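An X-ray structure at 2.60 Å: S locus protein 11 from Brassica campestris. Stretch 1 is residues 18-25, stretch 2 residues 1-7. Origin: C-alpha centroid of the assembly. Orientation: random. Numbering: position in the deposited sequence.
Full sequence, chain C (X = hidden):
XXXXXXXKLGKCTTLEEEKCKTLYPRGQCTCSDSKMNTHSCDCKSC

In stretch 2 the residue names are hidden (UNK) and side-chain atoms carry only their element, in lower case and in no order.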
ATOM      1  N   GLU C  18     -17.782  -4.441 -15.651  1.00 68.37           N
ATOM      2  CA  GLU C  18     -18.671  -3.922 -16.684  1.00 70.04           C
ATOM      3  C   GLU C  18     -18.433  -2.434 -16.905  1.00 69.07           C
ATOM      4  O   GLU C  18     -18.482  -1.945 -18.037  1.00 69.05           O
ATOM      5  CB  GLU C  18     -20.127  -4.206 -16.312  1.00 70.75           C
ATOM      6  CG  GLU C  18     -20.534  -5.666 -16.542  1.00 75.94           C
ATOM      7  CD  GLU C  18     -19.731  -6.345 -17.675  1.00104.74           C
ATOM      8  OE1 GLU C  18     -18.696  -6.996 -17.379  1.00 91.93           O
ATOM      9  OE2 GLU C  18     -20.141  -6.242 -18.859  1.00 95.52           O
ATOM     10  N   LYS C  19     -18.135  -1.707 -15.837  1.00 63.82           N
ATOM     11  CA  LYS C  19     -17.825  -0.294 -15.972  1.00 64.35           C
ATOM     12  C   LYS C  19     -16.536  -0.066 -16.770  1.00 66.56           C
ATOM     13  O   LYS C  19     -16.427   0.943 -17.471  1.00 66.62           O
ATOM     14  CB  LYS C  19     -17.749   0.334 -14.574  1.00 65.84           C
ATOM     15  CG  LYS C  19     -17.317   1.792 -14.534  1.00 76.26           C
ATOM     16  CD  LYS C  19     -18.489   2.736 -14.282  1.00 79.46           C
ATOM     17  CE  LYS C  19     -18.050   4.208 -14.362  1.00 77.65           C
ATOM     18  NZ  LYS C  19     -17.734   4.661 -15.758  1.00 78.71           N
ATOM     19  N   CYS C  20     -15.548  -0.975 -16.697  1.00 65.79           N
ATOM     20  CA  CYS C  20     -14.330  -0.781 -17.487  1.00 61.20           C
ATOM     21  C   CYS C  20     -14.666  -0.742 -18.970  1.00 66.51           C
ATOM     22  O   CYS C  20     -14.013  -0.037 -19.755  1.00 64.87           O
ATOM     23  CB  CYS C  20     -13.312  -1.901 -17.243  1.00 56.30           C
ATOM     24  SG  CYS C  20     -12.522  -2.048 -15.619  1.00 68.82           S
ATOM     25  N   LYS C  21     -15.681  -1.509 -19.368  1.00 70.56           N
ATOM     26  CA  LYS C  21     -16.116  -1.627 -20.750  1.00 70.36           C
ATOM     27  C   LYS C  21     -16.679  -0.329 -21.317  1.00 68.86           C
ATOM     28  O   LYS C  21     -16.848  -0.245 -22.530  1.00 64.66           O
ATOM     29  CB  LYS C  21     -17.162  -2.730 -20.852  1.00 72.18           C
ATOM     30  CG  LYS C  21     -17.386  -3.247 -22.239  1.00 79.88           C
ATOM     31  CD  LYS C  21     -17.751  -4.713 -22.180  1.00 87.51           C
ATOM     32  CE  LYS C  21     -16.787  -5.448 -21.271  1.00 84.54           C
ATOM     33  NZ  LYS C  21     -17.303  -6.797 -20.950  1.00102.52           N
ATOM     34  N   THR C  22     -16.965   0.677 -20.485  1.00 65.88           N
ATOM     35  CA  THR C  22     -17.446   1.964 -20.983  1.00 66.45           C
ATOM     36  C   THR C  22     -16.334   2.873 -21.493  1.00 64.41           C
ATOM     37  O   THR C  22     -16.626   3.959 -22.004  1.00 63.00           O
ATOM     38  CB  THR C  22     -18.215   2.725 -19.885  1.00 69.60           C
ATOM     39  OG1 THR C  22     -18.980   3.769 -20.492  1.00 96.01           O
ATOM     40  CG2 THR C  22     -17.251   3.399 -18.881  1.00 67.81           C
ATOM     41  N   LEU C  23     -15.068   2.504 -21.334  1.00 61.75           N
ATOM     42  CA  LEU C  23     -14.019   3.471 -21.625  1.00 61.80           C
ATOM     43  C   LEU C  23     -13.921   3.758 -23.120  1.00 65.21           C
ATOM     44  O   LEU C  23     -13.757   4.916 -23.525  1.00 68.48           O
ATOM     45  CB  LEU C  23     -12.682   2.973 -21.085  1.00 61.70           C
ATOM     46  CG  LEU C  23     -12.465   3.058 -19.581  1.00 60.99           C
ATOM     47  CD1 LEU C  23     -11.053   2.533 -19.254  1.00 53.83           C
ATOM     48  CD2 LEU C  23     -12.707   4.490 -19.049  1.00 55.72           C
ATOM     49  N   TYR C  24     -13.995   2.717 -23.947  1.00 61.97           N
ATOM     50  CA  TYR C  24     -13.975   2.764 -25.400  1.00 56.61           C
ATOM     51  C   TYR C  24     -15.154   1.960 -25.923  1.00 57.66           C
ATOM     52  O   TYR C  24     -15.632   1.044 -25.252  1.00 60.37           O
ATOM     53  CB  TYR C  24     -12.671   2.180 -25.975  1.00 59.49           C
ATOM     54  CG  TYR C  24     -11.403   2.957 -25.656  1.00 64.16           C
ATOM     55  CD1 TYR C  24     -11.015   4.046 -26.429  1.00 62.41           C
ATOM     56  CD2 TYR C  24     -10.589   2.589 -24.592  1.00 61.82           C
ATOM     57  CE1 TYR C  24      -9.875   4.755 -26.148  1.00 63.84           C
ATOM     58  CE2 TYR C  24      -9.431   3.290 -24.296  1.00 60.43           C
ATOM     59  CZ  TYR C  24      -9.073   4.375 -25.081  1.00 68.35           C
ATOM     60  OH  TYR C  24      -7.916   5.083 -24.799  1.00 61.14           O
ATOM     61  N   PRO C  25     -15.668   2.297 -27.102  1.00 59.88           N
ATOM     62  CA  PRO C  25     -16.780   1.506 -27.657  1.00 57.07           C
ATOM     63  C   PRO C  25     -16.328   0.250 -28.374  1.00 50.92           C
ATOM     64  O   PRO C  25     -17.164  -0.629 -28.628  1.00 54.10           O
ATOM     65  CB  PRO C  25     -17.461   2.487 -28.616  1.00 59.72           C
ATOM     66  CG  PRO C  25     -16.384   3.455 -28.987  1.00 51.07           C
ATOM     67  CD  PRO C  25     -15.448   3.561 -27.825  1.00 61.71           C
ATOM     68  N   UNK C   1      -1.746   1.573 -27.948  1.00 80.31           N
ATOM     69  CA  UNK C   1      -1.710   2.362 -26.715  1.00 78.02           C
ATOM     70  C   UNK C   1      -3.017   3.150 -26.520  1.00 75.68           C
ATOM     71  O   UNK C   1      -3.199   4.253 -27.054  1.00 88.10           O
ATOM     72  c   UNK C   1      -0.366   4.252 -25.512  1.00 87.31           C
ATOM     73  c   UNK C   1      -0.504   2.246 -22.275  1.00 79.86           C
ATOM     74  c   UNK C   1      -0.493   3.295 -26.718  1.00 79.51           C
ATOM     75  n   UNK C   1       0.324   1.440 -21.603  1.00 68.52           N
ATOM     76  c   UNK C   1      -0.982   3.713 -24.200  1.00 85.27           C
ATOM     77  n   UNK C   1      -0.122   2.828 -23.415  1.00 71.66           N
ATOM     78  n   UNK C   1      -1.729   2.473 -21.805  1.00 65.36           N
ATOM     79  N   UNK C   2      -3.909   2.549 -25.734  1.00 71.30           N
ATOM     80  CA  UNK C   2      -5.166   3.143 -25.297  1.00 65.03           C
ATOM     81  C   UNK C   2      -4.962   3.664 -23.888  1.00 62.85           C
ATOM     82  O   UNK C   2      -4.648   2.890 -22.977  1.00 61.69           O
ATOM     83  c   UNK C   2      -6.290   2.107 -25.284  1.00 60.71           C
ATOM     84  s   UNK C   2      -6.267   0.979 -26.695  1.00 77.40           S
ATOM     85  N   UNK C   3      -5.184   4.953 -23.692  1.00 59.07           N
ATOM     86  CA  UNK C   3      -4.749   5.562 -22.451  1.00 57.65           C
ATOM     87  C   UNK C   3      -5.880   5.838 -21.488  1.00 53.01           C
ATOM     88  O   UNK C   3      -5.607   6.189 -20.341  1.00 55.30           O
ATOM     89  c   UNK C   3      -2.683   6.575 -23.377  1.00 56.30           C
ATOM     90  o   UNK C   3      -4.793   7.702 -23.589  1.00 56.72           O
ATOM     91  c   UNK C   3      -4.005   6.868 -22.731  1.00 54.39           C
ATOM     92  N   UNK C   4      -7.125   5.704 -21.921  1.00 50.04           N
ATOM     93  CA  UNK C   4      -8.246   5.945 -21.033  1.00 48.31           C
ATOM     94  C   UNK C   4      -8.254   4.925 -19.909  1.00 50.16           C
ATOM     95  O   UNK C   4      -7.970   3.742 -20.119  1.00 50.67           O
ATOM     96  n   UNK C   4     -12.877   6.663 -25.423  1.00 68.74           N
ATOM     97  n   UNK C   4     -12.035   8.461 -26.586  1.00 75.41           N
ATOM     98  n   UNK C   4     -11.174   7.932 -24.522  1.00 80.17           N
ATOM     99  c   UNK C   4     -12.028   7.686 -25.510  1.00 82.08           C
ATOM    100  c   UNK C   4      -9.557   5.874 -21.807  1.00 56.42           C
ATOM    101  c   UNK C   4     -11.091   7.142 -23.300  1.00 66.55           C
ATOM    102  c   UNK C   4      -9.653   6.892 -22.918  1.00 60.93           C
ATOM    103  N   UNK C   5      -8.571   5.403 -18.715  1.00 48.61           N
ATOM    104  CA  UNK C   5      -8.701   4.546 -17.557  1.00 47.09           C
ATOM    105  C   UNK C   5      -8.832   5.380 -16.302  1.00 46.90           C
ATOM    106  O   UNK C   5      -8.717   6.608 -16.329  1.00 44.62           O
ATOM    107  N   UNK C   6      -9.070   4.689 -15.194  1.00 45.58           N
ATOM    108  CA  UNK C   6      -9.146   5.357 -13.902  1.00 43.84           C
ATOM    109  C   UNK C   6      -8.735   4.373 -12.821  1.00 40.93           C
ATOM    110  O   UNK C   6      -8.599   3.171 -13.066  1.00 40.68           O
ATOM    111  c   UNK C   6     -12.936   3.059 -12.795  1.00 59.29           C
ATOM    112  c   UNK C   6     -10.552   5.889 -13.638  1.00 42.45           C
ATOM    113  c   UNK C   6     -13.598   2.881 -13.993  1.00 55.28           C
ATOM    114  c   UNK C   6     -11.617   4.844 -13.761  1.00 48.71           C
ATOM    115  c   UNK C   6     -11.947   4.037 -12.680  1.00 48.20           C
ATOM    116  c   UNK C   6     -12.272   4.640 -14.966  1.00 49.46           C
ATOM    117  c   UNK C   6     -13.259   3.672 -15.085  1.00 60.78           C
ATOM    118  N   UNK C   7      -8.569   4.899 -11.610  1.00 36.82           N
ATOM    119  CA  UNK C   7      -8.205   4.109 -10.444  1.00 33.43           C
ATOM    120  C   UNK C   7      -9.149   4.440  -9.298  1.00 31.97           C
ATOM    121  O   UNK C   7      -9.644   5.565  -9.190  1.00 34.10           O
ATOM    122  n   UNK C   7      -3.038   2.025 -11.272  1.00 38.20           N
ATOM    123  n   UNK C   7      -4.023   3.448  -9.763  1.00 39.44           N
ATOM    124  c   UNK C   7      -4.839   3.765  -8.604  1.00 32.88           C
ATOM    125  n   UNK C   7      -4.267   1.165  -9.556  1.00 35.80           N
ATOM    126  c   UNK C   7      -3.780   2.213 -10.197  1.00 37.32           C
ATOM    127  c   UNK C   7      -6.273   3.480  -8.899  1.00 34.81           C
ATOM    128  c   UNK C   7      -6.761   4.364 -10.034  1.00 33.47           C
TER

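Position 1 carries seven side-chain atoms: three carbons, a nitrogen, and then a carbon bearing two more nitrogens. This guanidinium makes it arginine, R1. CD of R1 comes no nearer than 7.1 Å to OH of Y24, its closest approach to stretch 1, and the CA-to-CB bond points away. The long chain instead folds back on its own segment, where NH1 gives a weak hydrogen bond to the backbone O of position 2 at 3.2 Å.

Position 2 has one carbon followed by one sulfur, which is cysteine, C2; the sulfur is bonded covalently to a group elsewhere in the structure. CB points toward stretch 1 and lies 3.5 Å from CE2 of Y24, while SG sits obliquely 5.0 Å from the centroid of the same ring. A short, buried side chain suits this place, because the tyrosine comes close to the backbone.

Position 3 shows a carbon that carries one oxygen and one carbon. This beta-branched hydroxyl residue is threonine, T3. Its CA-to-CB bond points away from stretch 1, so its part in the contact falls mainly to the backbone: N lies 3.0 Å from OH of Y24, near the plane of the ring. Small and polar, threonine suits this partly exposed place.

Position 4 repeats the atom pattern of position 1, but here the CA-to-CB bond points toward stretch 1 and the chain is extended beyond CB. One terminal nitrogen comes 2.7 Å from O of L23. The residue is arginine, R4. NH1 donates a hydrogen bond to that carbonyl, which lies near the guanidinium plane. CD passes over a face of the Y24 ring, 4.1 Å from its centroid, in a CH-pi contact. Arginine suits the site because its aliphatic portion can cover an aromatic ring while its charged tip reaches a backbone acceptor. Its backbone N also donates to OH of Y24 at 3.0 Å, with a nearly straight angle of 170°.

Position 5 has no side-chain atoms and is therefore glycine, G5. Glycine readily adopts the extended backbone here (phi/psi 170/175). Its CA is only 3.5 Å from CD1 of L23, so the leucine packs directly against the main chain.

Position 6 has one carbon leading to a ring of six carbons: phenylalanine, F6. The ring edge meets L23, with CE2 4.1 Å from CD2 of the leucine, and CZ lies 3.9 Å from CG of K19. A purely apolar ring matches these aliphatic neighbors.

Position 7 has the same guanidinium pattern as position 1, giving R7. It is buried but out of reach of stretch 1, and its NE and NH1 are hydrogen-bonded elsewhere in the structure.

The contact, which buries 455 Å² in total, centers on L23 and Y24. L23 packs against G5 and F6, while its carbonyl receives R4. Y24 brings its hydroxyl to the backbone of stretch 2 and offers a ring face to R4. Apolar packing and two hydrogen bonds thus join the segments.

Stretch 2 (1-7) RCTRGFR
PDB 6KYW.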